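Local structure of Non-sulfated chondroitin lyase E66 (Autographa californica nucleopolyhedrovirus, 3VSN) at residues I110-R114 with H160-A164; M298-G302 with E350-N355; D563-A567 with Y577-G581. The protein cleaves non-sulfated chondroitin as a polysaccharide lyase of the occlusion-derived virus envelope and is essential for oral infection of the insect host. One frame throughout, in Å; residues are numbered along the deposited sequence.

From the N terminus, the chain first builds the alpha-helical toroid. Contact 1 closes a loop there by joining helix 103-119 to the start of helix 161-175, with helix 138-154 between them in sequence. Contact 2 follows and holds two residues of the catalytic site. It joins the loop carrying residues 298-302 to the end of strand 349-351 and the turn after it. Contact 3 comes last and closes the short hairpin of strands 566-569 and 575-579 in the beta-sheet region. The three loops follow in series; none crosses or encloses another. Contacts 1 and 3 lie on opposite sides of the chain's centre, their own centres about 66 Å apart.

Contact 1. Residues I110-R114 with H160-A164; sequences INGLR and HYDEA
The His160 ring carries the methyl CG2 of Ile110 over one face. Ile110 CG2 lies 3.7 Å from the centroid of the His160 ring, 17° off its normal, a CH-pi contact. The same methyl lies above one face of the Arg114 guanidinium, displaced toward its rim. The edge of that guanidinium meets the carboxylate of Glu163. Arg114 grips it side-on with two nitrogens. Arg114 NE donates to Glu163 OE2 at 2.8 Å. Arg114 NH2 donates to Glu163 OE1 at 2.7 Å. Both oxygens are met on the syn side, with the donors somewhat out of the carboxylate plane. The two planes are only 17° apart. The result is a nearly flat, two-bonded salt bridge. Glu163 reaches Arg114 as an extended chain, its CG anti to the backbone N (chi1 -179°).

The contact is helix-to-helix packing in the alpha/alpha toroid, between helix 103-119 and the first turn of helix 161-175. Next to the salt bridge the packing is apolar. Ile110 CD1 rests 3.8 Å from Ala164 CB. Leu113 CD2 lies more loosely against Ala164 CB, at 4.3 Å. Leu113 also touches Phe148 and Ile151 of helix 138-154, which covers this inner side.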
ATOM      1  N   ILE A 110      15.005  17.925 -29.147  1.00 19.38           N
ATOM      2  CA  ILE A 110      14.444  19.169 -29.687  1.00 19.82           C
ATOM      3  C   ILE A 110      13.650  18.917 -30.982  1.00 20.17           C
ATOM      4  O   ILE A 110      12.588  19.513 -31.186  1.00 20.07           O
ATOM      5  CB  ILE A 110      15.499  20.301 -29.832  1.00 19.67           C
ATOM      6  CG1 ILE A 110      14.822  21.656 -30.088  1.00 19.76           C
ATOM      7  CG2 ILE A 110      16.516  19.994 -30.923  1.00 19.69           C
ATOM      8  CD1 ILE A 110      14.004  22.178 -28.925  1.00 19.80           C
ATOM      9  N   ASN A 111      14.152  18.011 -31.824  1.00 20.71           N
ATOM     10  CA  ASN A 111      13.453  17.604 -33.045  1.00 21.91           C
ATOM     11  C   ASN A 111      12.098  16.968 -32.729  1.00 21.95           C
ATOM     12  O   ASN A 111      11.102  17.254 -33.395  1.00 22.02           O
ATOM     13  CB  ASN A 111      14.317  16.643 -33.872  1.00 22.99           C
ATOM     14  CG  ASN A 111      13.687  16.280 -35.207  1.00 23.90           C
ATOM     15  OD1 ASN A 111      13.244  17.152 -35.960  1.00 24.32           O
ATOM     16  ND2 ASN A 111      13.652  14.985 -35.512  1.00 24.39           N
ATOM     17  N   GLY A 112      12.073  16.115 -31.704  1.00 21.58           N
ATOM     18  CA  GLY A 112      10.835  15.503 -31.225  1.00 21.27           C
ATOM     19  C   GLY A 112       9.812  16.530 -30.778  1.00 21.10           C
ATOM     20  O   GLY A 112       8.620  16.394 -31.071  1.00 21.50           O
ATOM     21  N   LEU A 113      10.278  17.560 -30.074  1.00 20.76           N
ATOM     22  CA  LEU A 113       9.407  18.642 -29.612  1.00 21.01           C
ATOM     23  C   LEU A 113       8.858  19.457 -30.785  1.00 21.26           C
ATOM     24  O   LEU A 113       7.670  19.787 -30.809  1.00 21.50           O
ATOM     25  CB  LEU A 113      10.137  19.550 -28.612  1.00 20.67           C
ATOM     26  CG  LEU A 113       9.299  20.566 -27.824  1.00 20.57           C
ATOM     27  CD1 LEU A 113       8.212  19.877 -27.006  1.00 20.28           C
ATOM     28  CD2 LEU A 113      10.195  21.405 -26.925  1.00 20.48           C
ATOM     29  N   ARG A 114       9.726  19.769 -31.750  1.00 21.40           N
ATOM     30  CA  ARG A 114       9.326  20.449 -32.987  1.00 21.57           C
ATOM     31  C   ARG A 114       8.237  19.681 -33.730  1.00 21.87           C
ATOM     32  O   ARG A 114       7.267  20.281 -34.202  1.00 22.06           O
ATOM     33  CB  ARG A 114      10.525  20.637 -33.922  1.00 21.45           C
ATOM     34  CG  ARG A 114      11.528  21.683 -33.476  1.00 21.17           C
ATOM     35  CD  ARG A 114      12.757  21.642 -34.370  1.00 20.81           C
ATOM     36  NE  ARG A 114      13.830  22.493 -33.862  1.00 20.66           N
ATOM     37  CZ  ARG A 114      15.118  22.330 -34.149  1.00 20.50           C
ATOM     38  NH1 ARG A 114      15.507  21.338 -34.940  1.00 20.46           N
ATOM     39  NH2 ARG A 114      16.019  23.158 -33.640  1.00 20.47           N
ATOM     40  N   HIS A 160      19.846  24.607 -27.922  1.00 22.77           N
ATOM     41  CA  HIS A 160      18.412  24.392 -28.139  1.00 22.60           C
ATOM     42  C   HIS A 160      17.529  25.012 -27.088  1.00 21.75           C
ATOM     43  O   HIS A 160      16.310  25.070 -27.264  1.00 21.50           O
ATOM     44  CB  HIS A 160      18.100  22.899 -28.243  1.00 23.34           C
ATOM     45  CG  HIS A 160      19.007  22.143 -29.185  1.00 24.46           C
ATOM     46  ND1 HIS A 160      19.043  22.384 -30.509  1.00 25.00           N
ATOM     47  CD2 HIS A 160      19.919  21.115 -28.947  1.00 24.92           C
ATOM     48  CE1 HIS A 160      19.936  21.558 -31.090  1.00 25.01           C
ATOM     49  NE2 HIS A 160      20.470  20.782 -30.134  1.00 25.18           N
ATOM     50  N   TYR A 161      18.125  25.484 -25.992  1.00 21.06           N
ATOM     51  CA  TYR A 161      17.355  25.971 -24.839  1.00 20.62           C
ATOM     52  C   TYR A 161      16.370  27.086 -25.177  1.00 20.73           C
ATOM     53  O   TYR A 161      15.178  26.965 -24.884  1.00 20.28           O
ATOM     54  CB  TYR A 161      18.271  26.415 -23.693  1.00 20.25           C
ATOM     55  CG  TYR A 161      17.529  27.026 -22.518  1.00 20.19           C
ATOM     56  CD1 TYR A 161      16.633  26.268 -21.757  1.00 20.01           C
ATOM     57  CD2 TYR A 161      17.722  28.362 -22.166  1.00 20.11           C
ATOM     58  CE1 TYR A 161      15.954  26.820 -20.681  1.00 19.90           C
ATOM     59  CE2 TYR A 161      17.048  28.924 -21.090  1.00 20.28           C
ATOM     60  CZ  TYR A 161      16.165  28.147 -20.351  1.00 20.25           C
ATOM     61  OH  TYR A 161      15.494  28.699 -19.284  1.00 19.85           O
ATOM     62  N   ASP A 162      16.864  28.160 -25.792  1.00 20.37           N
ATOM     63  CA  ASP A 162      16.014  29.309 -26.109  1.00 20.71           C
ATOM     64  C   ASP A 162      14.812  28.925 -26.977  1.00 19.86           C
ATOM     65  O   ASP A 162      13.704  29.404 -26.738  1.00 19.84           O
ATOM     66  CB  ASP A 162      16.826  30.449 -26.738  1.00 21.74           C
ATOM     67  CG  ASP A 162      17.689  31.189 -25.721  1.00 22.90           C
ATOM     68  OD1 ASP A 162      17.431  31.085 -24.500  1.00 23.68           O
ATOM     69  OD2 ASP A 162      18.632  31.887 -26.146  1.00 23.75           O
ATOM     70  N   GLU A 163      15.018  28.045 -27.956  1.00 19.15           N
ATOM     71  CA  GLU A 163      13.902  27.549 -28.769  1.00 18.74           C
ATOM     72  C   GLU A 163      12.916  26.703 -27.948  1.00 18.05           C
ATOM     73  O   GLU A 163      11.697  26.884 -28.059  1.00 17.39           O
ATOM     74  CB  GLU A 163      14.387  26.755 -29.985  1.00 19.45           C
ATOM     75  CG  GLU A 163      13.243  26.258 -30.866  1.00 20.15           C
ATOM     76  CD  GLU A 163      13.695  25.400 -32.033  1.00 20.76           C
ATOM     77  OE1 GLU A 163      14.916  25.250 -32.248  1.00 21.54           O
ATOM     78  OE2 GLU A 163      12.815  24.869 -32.740  1.00 20.93           O
ATOM     79  N   ALA A 164      13.444  25.785 -27.138  1.00 17.31           N
ATOM     80  CA  ALA A 164      12.599  24.931 -26.299  1.00 17.16           C
ATOM     81  C   ALA A 164      11.759  25.769 -25.337  1.00 16.79           C
ATOM     82  O   ALA A 164      10.558  25.533 -25.187  1.00 16.47           O
ATOM     83  CB  ALA A 164      13.439  23.907 -25.542  1.00 16.89           C
TER

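Contact 2. Residues M298-G302 with E350-N355; sequences MSRNG and ESDPTN
Arg300 holds the tight part of this contact, with an acid at each of two places on the guanidinium rim. Arg300 NE donates to Asp352 OD2 at 2.7 Å, and Arg300 NH1 donates to Glu350 OE1 at 2.9 Å. Both acceptors lie near the guanidinium plane, so the two bonds together restrain its rotation. The carboxylates stand steeply to it, at 86° for Asp352 and 70° for Glu350. Asp352 uses the anti lone pair of OD2, whereas Glu350 OE1 is approached from above its carboxylate plane. A bend at chi3 (-60°) turns the arginine end between the acids. Its CG lies against the backbone O of Glu350, and CD lies between Glu350 OE1 and Asp352 OD2.

The site belongs to the catalytic region of this chondroitin lyase. Arg300 is a transition-state stabiliser, and Glu350 is important for activity. Glu350 OE2 bonds to ND1 of the proton acceptor His246, so this carboxylate links the arginine to the histidine. Trp362 of helix 359-364 packs on both Arg300 and Glu350.

The second oxygen of Asp352 is also bound: OD1 accepts from Thr354 N in an Asx turn and from Asn355 N at 2.7 Å.

The other side is looser. Asn301 is exposed, and Asn355 meets its segment by van der Waals contact, closest at Asn355 CB to Arg300 O, 3.3 Å. A water sits between two carbonyls, 2.7 Å from Arg300 O and 2.9 Å from Glu350 O. Around Arg300 the chain makes a type I turn from Ser299 to Gly302, braced by Ser299 OG bonding to Asn301 OD1.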
ATOM      1  N   MET A 298      -4.294  -1.619  -1.546  1.00 16.13           N
ATOM      2  CA  MET A 298      -3.903  -1.422  -2.945  1.00 16.82           C
ATOM      3  C   MET A 298      -5.073  -1.622  -3.916  1.00 16.96           C
ATOM      4  O   MET A 298      -6.229  -1.662  -3.496  1.00 16.89           O
ATOM      5  CB  MET A 298      -2.707  -2.317  -3.292  1.00 17.21           C
ATOM      6  CG  MET A 298      -1.441  -1.974  -2.512  1.00 17.78           C
ATOM      7  SD  MET A 298      -0.741  -0.358  -2.925  1.00 18.94           S
ATOM      8  CE  MET A 298       0.210  -0.765  -4.388  1.00 19.02           C
ATOM      9  N   SER A 299      -4.776  -1.732  -5.210  1.00 17.38           N
ATOM     10  CA  SER A 299      -5.831  -1.713  -6.233  1.00 17.72           C
ATOM     11  C   SER A 299      -6.713  -2.968  -6.254  1.00 17.63           C
ATOM     12  O   SER A 299      -6.341  -4.018  -5.722  1.00 17.60           O
ATOM     13  CB  SER A 299      -5.249  -1.409  -7.619  1.00 17.99           C
ATOM     14  OG  SER A 299      -4.122  -2.213  -7.892  1.00 18.27           O
ATOM     15  N   ARG A 300      -7.882  -2.840  -6.877  1.00 17.68           N
ATOM     16  CA  ARG A 300      -8.908  -3.886  -6.857  1.00 17.93           C
ATOM     17  C   ARG A 300      -8.536  -5.196  -7.560  1.00 17.88           C
ATOM     18  O   ARG A 300      -9.173  -6.220  -7.324  1.00 18.16           O
ATOM     19  CB  ARG A 300     -10.223  -3.349  -7.426  1.00 18.26           C
ATOM     20  CG  ARG A 300     -10.916  -2.321  -6.546  1.00 18.83           C
ATOM     21  CD  ARG A 300     -12.172  -1.791  -7.219  1.00 19.34           C
ATOM     22  NE  ARG A 300     -11.857  -1.160  -8.499  1.00 19.93           N
ATOM     23  CZ  ARG A 300     -11.554   0.126  -8.655  1.00 20.23           C
ATOM     24  NH1 ARG A 300     -11.538   0.946  -7.612  1.00 20.01           N
ATOM     25  NH2 ARG A 300     -11.274   0.593  -9.864  1.00 20.07           N
ATOM     26  N   ASN A 301      -7.522  -5.174  -8.418  1.00 17.89           N
ATOM     27  CA  ASN A 301      -7.072  -6.404  -9.090  1.00 18.05           C
ATOM     28  C   ASN A 301      -6.347  -7.370  -8.147  1.00 17.53           C
ATOM     29  O   ASN A 301      -6.193  -8.556  -8.450  1.00 17.42           O
ATOM     30  CB  ASN A 301      -6.195  -6.081 -10.306  1.00 18.68           C
ATOM     31  CG  ASN A 301      -4.929  -5.333  -9.935  1.00 19.60           C
ATOM     32  OD1 ASN A 301      -4.955  -4.412  -9.122  1.00 20.27           O
ATOM     33  ND2 ASN A 301      -3.812  -5.725 -10.537  1.00 20.34           N
ATOM     34  N   GLY A 302      -5.914  -6.857  -7.000  1.00 16.81           N
ATOM     35  CA  GLY A 302      -5.192  -7.663  -6.023  1.00 16.23           C
ATOM     36  C   GLY A 302      -3.716  -7.646  -6.344  1.00 15.92           C
ATOM     37  O   GLY A 302      -3.257  -8.363  -7.236  1.00 15.81           O
ATOM     38  N   GLU A 350     -13.797  -3.636  -2.001  1.00 15.77           N
ATOM     39  CA  GLU A 350     -14.381  -2.896  -3.111  1.00 16.72           C
ATOM     40  C   GLU A 350     -14.203  -3.718  -4.383  1.00 17.13           C
ATOM     41  O   GLU A 350     -13.100  -4.173  -4.681  1.00 17.01           O
ATOM     42  CB  GLU A 350     -13.721  -1.522  -3.267  1.00 17.34           C
ATOM     43  CG  GLU A 350     -14.463  -0.584  -4.213  1.00 18.40           C
ATOM     44  CD  GLU A 350     -13.659   0.650  -4.581  1.00 19.48           C
ATOM     45  OE1 GLU A 350     -12.454   0.517  -4.870  1.00 20.32           O
ATOM     46  OE2 GLU A 350     -14.235   1.755  -4.592  1.00 20.29           O
ATOM     47  N   SER A 351     -15.298  -3.916  -5.111  1.00 17.75           N
ATOM     48  CA  SER A 351     -15.272  -4.647  -6.376  1.00 18.67           C
ATOM     49  C   SER A 351     -15.647  -3.748  -7.556  1.00 19.21           C
ATOM     50  O   SER A 351     -16.128  -2.629  -7.370  1.00 18.95           O
ATOM     51  CB  SER A 351     -16.217  -5.849  -6.316  1.00 18.61           C
ATOM     52  OG  SER A 351     -17.543  -5.443  -6.018  1.00 19.12           O
ATOM     53  N   ASP A 352     -15.412  -4.250  -8.766  1.00 20.23           N
ATOM     54  CA  ASP A 352     -15.813  -3.567  -9.996  1.00 21.13           C
ATOM     55  C   ASP A 352     -16.288  -4.617 -11.016  1.00 21.79           C
ATOM     56  O   ASP A 352     -16.261  -5.810 -10.710  1.00 21.56           O
ATOM     57  CB  ASP A 352     -14.670  -2.677 -10.525  1.00 21.45           C
ATOM     58  CG  ASP A 352     -13.408  -3.461 -10.873  1.00 21.80           C
ATOM     59  OD1 ASP A 352     -13.486  -4.403 -11.689  1.00 22.06           O
ATOM     60  OD2 ASP A 352     -12.326  -3.112 -10.351  1.00 21.78           O
ATOM     61  N   PRO A 353     -16.737  -4.189 -12.221  1.00 22.55           N
ATOM     62  CA  PRO A 353     -17.241  -5.173 -13.194  1.00 22.77           C
ATOM     63  C   PRO A 353     -16.277  -6.316 -13.533  1.00 22.96           C
ATOM     64  O   PRO A 353     -16.730  -7.417 -13.859  1.00 23.20           O
ATOM     65  CB  PRO A 353     -17.517  -4.320 -14.437  1.00 22.85           C
ATOM     66  CG  PRO A 353     -17.852  -2.979 -13.881  1.00 22.95           C
ATOM     67  CD  PRO A 353     -16.915  -2.809 -12.714  1.00 22.68           C
ATOM     68  N   THR A 354     -14.971  -6.054 -13.453  1.00 23.12           N
ATOM     69  CA  THR A 354     -13.942  -7.057 -13.753  1.00 23.04           C
ATOM     70  C   THR A 354     -13.444  -7.793 -12.499  1.00 22.50           C
ATOM     71  O   THR A 354     -13.352  -9.021 -12.492  1.00 22.76           O
ATOM     72  CB  THR A 354     -12.729  -6.426 -14.476  1.00 23.75           C
ATOM     73  OG1 THR A 354     -13.180  -5.658 -15.597  1.00 25.16           O
ATOM     74  CG2 THR A 354     -11.760  -7.501 -14.965  1.00 23.74           C
ATOM     75  N   ASN A 355     -13.117  -7.032 -11.454  1.00 21.27           N
ATOM     76  CA  ASN A 355     -12.492  -7.575 -10.247  1.00 20.41           C
ATOM     77  C   ASN A 355     -13.511  -7.802  -9.141  1.00 19.66           C
ATOM     78  O   ASN A 355     -14.088  -6.847  -8.626  1.00 19.16           O
ATOM     79  CB  ASN A 355     -11.403  -6.621  -9.737  1.00 20.53           C
ATOM     80  CG  ASN A 355     -10.377  -6.272 -10.799  1.00 20.70           C
ATOM     81  OD1 ASN A 355     -10.221  -5.105 -11.168  1.00 21.30           O
ATOM     82  ND2 ASN A 355      -9.674  -7.278 -11.293  1.00 20.50           N
TER
HETATM   83  O   HOH W   1     -11.662  -6.182  -6.191  1.00 17.54           O

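Contact 3. Residues D563-A567 with Y577-G581; sequences DSLRA and YVNVG
A water joins Ser564 to Val580 and continues the pairing where the strands end. It accepts from Ser564 N and donates to Val580 O, at 2.7 Å from the latter. Beside it, Leu565 and Val580 come close without a direct backbone hydrogen bond, Leu565 CA lying 4.1 Å from Val580 CA. Two Asx turns flank this end, one on each segment. Asp563 OD1 accepts from Leu565 N, and Asn579 OD1 accepts from Gly581 N. Asp563 is fixed further: OD1 makes a salt bridge to Lys555 and OD2 a hydrogen bond with the hydroxyl of Tyr449. The backbone angles of Gly581 leave no room for a CB, which would press on the preceding carbonyl.

Farther along, the segments form regular antiparallel strands. They belong to the hairpin of strands 566-569 and 575-579, at one edge of a seven-stranded sheet. Arg566 and Asn579 are its hydrogen-bonded pair. Arg566 N donates to Asn579 O at 3.0 Å and nearly straight (175°), and Asn579 N returns a bond to Arg566 O at 2.9 Å. Ala567 and Val578 follow as a non-hydrogen-bonded pair, where Ala567 CA lies 3.2 Å from Tyr577 O in a CA-H...O contact.

The two faces differ. Val578 and Ala567 share the buried one. Val578 sends one methyl to each neighbour: CG1 meets Leu565 CD1 at 3.8 Å, and CG2 meets Ala567 CB at 4.1 Å. With CG1 anti to the backbone N (chi1 -177°), the methyls divide between the two residues. Phe454 of strand 452-461 touches Leu565, Ala567 and Val578, packing the hairpin against the neighbouring sheet. On the other face lie Arg566 and Asn579. The arginine chain folds back, and its NH1 bonds to Leu565 O from above the carbonyl plane.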
ATOM      1  N   ASP A 563      12.748 -19.933  16.096  1.00 17.84           N
ATOM      2  CA  ASP A 563      12.468 -19.512  17.467  1.00 17.53           C
ATOM      3  C   ASP A 563      11.723 -20.610  18.211  1.00 17.31           C
ATOM      4  O   ASP A 563      11.318 -21.607  17.613  1.00 17.58           O
ATOM      5  CB  ASP A 563      11.651 -18.218  17.471  1.00 17.41           C
ATOM      6  CG  ASP A 563      10.309 -18.375  16.779  1.00 17.44           C
ATOM      7  OD1 ASP A 563       9.465 -19.149  17.279  1.00 17.02           O
ATOM      8  OD2 ASP A 563      10.099 -17.729  15.731  1.00 17.56           O
ATOM      9  N   SER A 564      11.527 -20.412  19.510  1.00 16.93           N
ATOM     10  CA  SER A 564      10.816 -21.387  20.329  1.00 16.47           C
ATOM     11  C   SER A 564       9.503 -20.818  20.865  1.00 15.58           C
ATOM     12  O   SER A 564       9.157 -21.007  22.032  1.00 14.99           O
ATOM     13  CB  SER A 564      11.718 -21.870  21.469  1.00 17.30           C
ATOM     14  OG  SER A 564      12.903 -22.454  20.946  1.00 18.93           O
ATOM     15  N   LEU A 565       8.766 -20.126  19.999  1.00 14.71           N
ATOM     16  CA  LEU A 565       7.481 -19.546  20.378  1.00 14.25           C
ATOM     17  C   LEU A 565       6.528 -20.614  20.925  1.00 14.18           C
ATOM     18  O   LEU A 565       6.414 -21.704  20.365  1.00 14.08           O
ATOM     19  CB  LEU A 565       6.851 -18.822  19.181  1.00 13.83           C
ATOM     20  CG  LEU A 565       5.478 -18.167  19.359  1.00 13.66           C
ATOM     21  CD1 LEU A 565       5.344 -16.977  18.421  1.00 13.18           C
ATOM     22  CD2 LEU A 565       4.355 -19.173  19.118  1.00 13.64           C
ATOM     23  N   ARG A 566       5.858 -20.289  22.028  1.00 14.25           N
ATOM     24  CA  ARG A 566       4.805 -21.134  22.581  1.00 14.53           C
ATOM     25  C   ARG A 566       3.565 -20.282  22.831  1.00 13.76           C
ATOM     26  O   ARG A 566       3.675 -19.079  23.066  1.00 13.56           O
ATOM     27  CB  ARG A 566       5.270 -21.807  23.880  1.00 15.43           C
ATOM     28  CG  ARG A 566       6.509 -22.687  23.754  1.00 16.99           C
ATOM     29  CD  ARG A 566       6.237 -23.965  22.964  1.00 18.84           C
ATOM     30  NE  ARG A 566       7.421 -24.826  22.874  1.00 20.10           N
ATOM     31  CZ  ARG A 566       8.327 -24.781  21.898  1.00 21.18           C
ATOM     32  NH1 ARG A 566       8.205 -23.915  20.894  1.00 21.51           N
ATOM     33  NH2 ARG A 566       9.364 -25.611  21.923  1.00 21.64           N
ATOM     34  N   ALA A 567       2.391 -20.902  22.758  1.00 13.07           N
ATOM     35  CA  ALA A 567       1.137 -20.205  23.033  1.00 12.82           C
ATOM     36  C   ALA A 567       0.272 -21.040  23.965  1.00 12.89           C
ATOM     37  O   ALA A 567       0.335 -22.269  23.950  1.00 12.85           O
ATOM     38  CB  ALA A 567       0.392 -19.883  21.746  1.00 12.73           C
ATOM     39  N   TYR A 577      -2.271 -16.462  25.651  1.00 10.80           N
ATOM     40  CA  TYR A 577      -0.950 -15.954  26.013  1.00 10.77           C
ATOM     41  C   TYR A 577       0.108 -16.508  25.059  1.00 10.90           C
ATOM     42  O   TYR A 577       0.234 -17.727  24.906  1.00 11.22           O
ATOM     43  CB  TYR A 577      -0.654 -16.325  27.483  1.00 10.63           C
ATOM     44  CG  TYR A 577       0.790 -16.226  27.959  1.00 10.57           C
ATOM     45  CD1 TYR A 577       1.633 -15.190  27.541  1.00 10.64           C
ATOM     46  CD2 TYR A 577       1.296 -17.156  28.866  1.00 10.59           C
ATOM     47  CE1 TYR A 577       2.945 -15.104  27.991  1.00 10.63           C
ATOM     48  CE2 TYR A 577       2.604 -17.073  29.327  1.00 10.59           C
ATOM     49  CZ  TYR A 577       3.423 -16.050  28.885  1.00 10.57           C
ATOM     50  OH  TYR A 577       4.718 -15.969  29.342  1.00 10.56           O
ATOM     51  N   VAL A 578       0.851 -15.609  24.411  1.00 10.84           N
ATOM     52  CA  VAL A 578       1.954 -16.001  23.540  1.00 10.98           C
ATOM     53  C   VAL A 578       3.279 -15.558  24.153  1.00 11.24           C
ATOM     54  O   VAL A 578       3.485 -14.376  24.425  1.00 11.16           O
ATOM     55  CB  VAL A 578       1.817 -15.423  22.108  1.00 10.94           C
ATOM     56  CG1 VAL A 578       2.956 -15.910  21.216  1.00 10.93           C
ATOM     57  CG2 VAL A 578       0.476 -15.803  21.501  1.00 10.86           C
ATOM     58  N   ASN A 579       4.159 -16.522  24.396  1.00 11.53           N
ATOM     59  CA  ASN A 579       5.521 -16.221  24.813  1.00 12.06           C
ATOM     60  C   ASN A 579       6.462 -16.585  23.671  1.00 12.35           C
ATOM     61  O   ASN A 579       6.691 -17.765  23.401  1.00 12.43           O
ATOM     62  CB  ASN A 579       5.882 -16.972  26.105  1.00 12.09           C
ATOM     63  CG  ASN A 579       7.240 -16.567  26.669  1.00 12.30           C
ATOM     64  OD1 ASN A 579       7.989 -15.807  26.048  1.00 12.27           O
ATOM     65  ND2 ASN A 579       7.564 -17.080  27.855  1.00 12.26           N
ATOM     66  N   VAL A 580       6.989 -15.567  22.993  1.00 12.60           N
ATOM     67  CA  VAL A 580       7.889 -15.777  21.855  1.00 12.97           C
ATOM     68  C   VAL A 580       9.183 -16.457  22.304  1.00 13.19           C
ATOM     69  O   VAL A 580       9.796 -17.204  21.542  1.00 13.08           O
ATOM     70  CB  VAL A 580       8.206 -14.453  21.116  1.00 13.00           C
ATOM     71  CG1 VAL A 580       9.122 -14.706  19.932  1.00 13.10           C
ATOM     72  CG2 VAL A 580       6.923 -13.782  20.646  1.00 12.95           C
ATOM     73  N   GLY A 581       9.580 -16.195  23.548  1.00 13.45           N
ATOM     74  CA  GLY A 581      10.770 -16.804  24.131  1.00 14.15           C
ATOM     75  C   GLY A 581      12.017 -15.964  23.940  1.00 14.57           C
ATOM     76  O   GLY A 581      13.113 -16.394  24.293  1.00 14.92           O
TER
HETATM   77  O   HOH W   2      12.329 -18.132  21.040  1.00 19.04           O